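Local coordinates for Oxidored_FMN domain-containing protein ([Pseudomonas] geniculata N1, PDB 6L6J), which is probably a flavin- and iron-sulfur-dependent amine oxidase that oxidises 6-hydroxypseudooxynicotine, and carries bound FMN, a [4Fe-4S] cluster and ADP, at residues T139-I145 with R189-Y193. Numbering follows the deposited sequence.
Sequences TIDRQDI and RTDDY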
loop_
_atom_site.group_PDB
_atom_site.type_symbol
_atom_site.label_atom_id
_atom_site.label_comp_id
_atom_site.label_asym_id
_atom_site.label_seq_id
_atom_site.Cartn_x
_atom_site.Cartn_y
_atom_site.Cartn_z
ATOM N N THR A 139 29.087 -14.139 8.129
ATOM C CA THR A 139 29.166 -14.517 9.570
ATOM C C THR A 139 29.971 -13.430 10.286
ATOM O O THR A 139 31.047 -13.100 9.757
ATOM C CB THR A 139 29.844 -15.889 9.770
ATOM O OG1 THR A 139 29.155 -16.914 9.039
ATOM C CG2 THR A 139 29.926 -16.293 11.233
ATOM N N ILE A 140 29.480 -12.895 11.412
ATOM C CA ILE A 140 30.141 -11.741 12.091
ATOM C C ILE A 140 30.958 -12.232 13.305
ATOM O O ILE A 140 30.471 -13.097 14.042
ATOM C CB ILE A 140 29.144 -10.596 12.411
ATOM C CG1 ILE A 140 27.989 -10.987 13.335
ATOM C CG2 ILE A 140 28.618 -9.972 11.125
ATOM C CD1 ILE A 140 27.119 -9.800 13.746
ATOM N N ASP A 141 32.193 -11.729 13.426
ATOM C CA ASP A 141 33.082 -11.760 14.622
ATOM C C ASP A 141 32.344 -11.236 15.857
ATOM O O ASP A 141 31.328 -10.532 15.674
ATOM C CB ASP A 141 34.231 -10.742 14.515
ATOM C CG ASP A 141 35.407 -11.121 13.647
ATOM O OD1 ASP A 141 35.398 -12.236 13.110
ATOM O OD2 ASP A 141 36.338 -10.294 13.531
ATOM N N ARG A 142 32.954 -11.421 17.036
ATOM C CA ARG A 142 32.641 -10.690 18.306
ATOM C C ARG A 142 33.032 -9.206 18.161
ATOM O O ARG A 142 32.293 -8.345 18.633
ATOM C CB ARG A 142 33.343 -11.359 19.499
ATOM C CG ARG A 142 33.202 -12.880 19.512
ATOM C CD ARG A 142 33.057 -13.578 20.862
ATOM N NE ARG A 142 32.229 -12.849 21.824
ATOM C CZ ARG A 142 31.381 -13.395 22.688
ATOM N NH1 ARG A 142 30.687 -12.615 23.500
ATOM N NH2 ARG A 142 31.216 -14.708 22.728
ATOM N N GLN A 143 34.158 -8.906 17.525
ATOM C CA GLN A 143 34.604 -7.508 17.274
ATOM C C GLN A 143 33.604 -6.797 16.340
ATOM O O GLN A 143 33.350 -5.611 16.531
ATOM C CB GLN A 143 36.029 -7.498 16.711
ATOM C CG GLN A 143 36.638 -6.097 16.584
ATOM C CD GLN A 143 36.638 -5.293 17.869
ATOM O OE1 GLN A 143 37.290 -5.637 18.855
ATOM N NE2 GLN A 143 35.885 -4.204 17.872
ATOM N N ASP A 144 33.039 -7.501 15.361
ATOM C CA ASP A 144 31.985 -6.957 14.461
ATOM C C ASP A 144 30.730 -6.639 15.294
ATOM O O ASP A 144 30.085 -5.628 15.004
ATOM C CB ASP A 144 31.668 -7.935 13.327
ATOM C CG ASP A 144 32.787 -8.111 12.323
ATOM O OD1 ASP A 144 33.239 -7.099 11.790
ATOM O OD2 ASP A 144 33.173 -9.268 12.061
ATOM N N ILE A 145 30.395 -7.482 16.282
ATOM C CA ILE A 145 29.234 -7.287 17.207
ATOM C C ILE A 145 29.451 -6.022 18.055
ATOM O O ILE A 145 28.481 -5.224 18.207
ATOM C CB ILE A 145 28.992 -8.540 18.077
ATOM C CG1 ILE A 145 28.555 -9.725 17.219
ATOM C CG2 ILE A 145 27.986 -8.244 19.187
ATOM C CD1 ILE A 145 27.902 -10.841 17.980
ATOM N N ARG A 189 24.907 -20.150 15.491
ATOM C CA ARG A 189 26.153 -19.860 16.229
ATOM C C ARG A 189 26.259 -20.787 17.445
ATOM O O ARG A 189 25.201 -21.275 17.951
ATOM C CB ARG A 189 26.161 -18.391 16.657
ATOM C CG ARG A 189 26.128 -17.385 15.514
ATOM C CD ARG A 189 26.105 -15.985 16.068
ATOM N NE ARG A 189 27.396 -15.612 16.647
ATOM C CZ ARG A 189 28.354 -14.929 16.025
ATOM N NH1 ARG A 189 28.204 -14.536 14.771
ATOM N NH2 ARG A 189 29.477 -14.655 16.659
ATOM N N THR A 190 27.490 -20.991 17.924
ATOM C CA THR A 190 27.810 -21.855 19.096
ATOM C C THR A 190 28.498 -21.052 20.213
ATOM O O THR A 190 28.970 -21.703 21.175
ATOM C CB THR A 190 28.658 -23.043 18.628
ATOM O OG1 THR A 190 29.860 -22.506 18.077
ATOM C CG2 THR A 190 27.953 -23.896 17.595
ATOM N N ASP A 191 28.558 -19.716 20.089
ATOM C CA ASP A 191 29.127 -18.776 21.100
ATOM C C ASP A 191 27.975 -18.269 21.998
ATOM O O ASP A 191 26.880 -18.864 21.943
ATOM C CB ASP A 191 29.953 -17.676 20.408
ATOM C CG ASP A 191 29.164 -16.675 19.573
ATOM O OD1 ASP A 191 27.960 -16.913 19.326
ATOM O OD2 ASP A 191 29.757 -15.664 19.182
ATOM N N ASP A 192 28.191 -17.217 22.797
ATOM C CA ASP A 192 27.188 -16.726 23.800
ATOM C C ASP A 192 26.068 -15.908 23.114
ATOM O O ASP A 192 25.088 -15.544 23.819
ATOM C CB ASP A 192 27.812 -15.984 24.994
ATOM C CG ASP A 192 29.110 -15.270 24.709
ATOM O OD1 ASP A 192 30.100 -15.970 24.336
ATOM O OD2 ASP A 192 29.122 -14.029 24.853
ATOM N N TYR A 193 26.146 -15.674 21.796
ATOM C CA TYR A 193 25.045 -15.062 21.003
ATOM C C TYR A 193 24.241 -16.109 20.226
ATOM O O TYR A 193 23.405 -15.702 19.397
ATOM C CB TYR A 193 25.597 -14.002 20.063
ATOM C CG TYR A 193 26.078 -12.757 20.764
ATOM C CD1 TYR A 193 27.392 -12.647 21.187
ATOM C CD2 TYR A 193 25.228 -11.686 20.986
ATOM C CE1 TYR A 193 27.845 -11.503 21.823
ATOM C CE2 TYR A 193 25.667 -10.532 21.611
ATOM C CZ TYR A 193 26.981 -10.443 22.038
ATOM O OH TYR A 193 27.439 -9.310 22.646
#
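Residues 139-145 turn from an extended piece into the first turn of helix 142-162, as the hydrogen bond from Ile-145 N to Asp-141 O (3.2 Å) attests, while 189-193 form an irregular loop. Both belong to the FMN-binding TIM barrel; away from the FMN and cluster sites, this structural packing ties the start of the helix before barrel strand 166-171 to the loop between helices 177-182 and 197-215 after it. The backbones stay well apart, with CA-CA distances of 9.1 Å for Thr-139 and Arg-189 and 9.2 Å for Arg-142 and Tyr-193, so side chains bridge the gap. Asp-141 holds the N-cap position without a capping bond from its side chain; its backbone N donates to Asp-144 OD2 (3.0 Å).

Arg-189 reaches back to this bend, where its NH1 and NH2 share Ile-140 O at 2.8 and 3.2 Å; NH1 also hydrogen-bonds to Pro-123 O. The same guanidinium is paired with Asp-191 (NE to OD1 3.0 Å, NH2 to OD2 2.7 Å), a salt bridge within the loop. Arg-142 extends this network from the helix, its NH2 lying 4.0 Å from Asp-191 OD2, a long, purely electrostatic contact because the oxygen sits well out of the guanidinium plane. Beneath the charges, Ile-145 CD1 lies 3.8 Å from the Tyr-193 ring centroid and 12° off its normal, a CH-pi contact over the face; Phe-181 touches both side chains, and Tyr-193 OH is hydrogen-bonded to Glu-206. In contrast, Arg-142 meets Asp-192 end-on in a two-pronged salt bridge, NH1 to OD2 at 2.5 Å and NH2 to OD1 at a very short 2.3 Å.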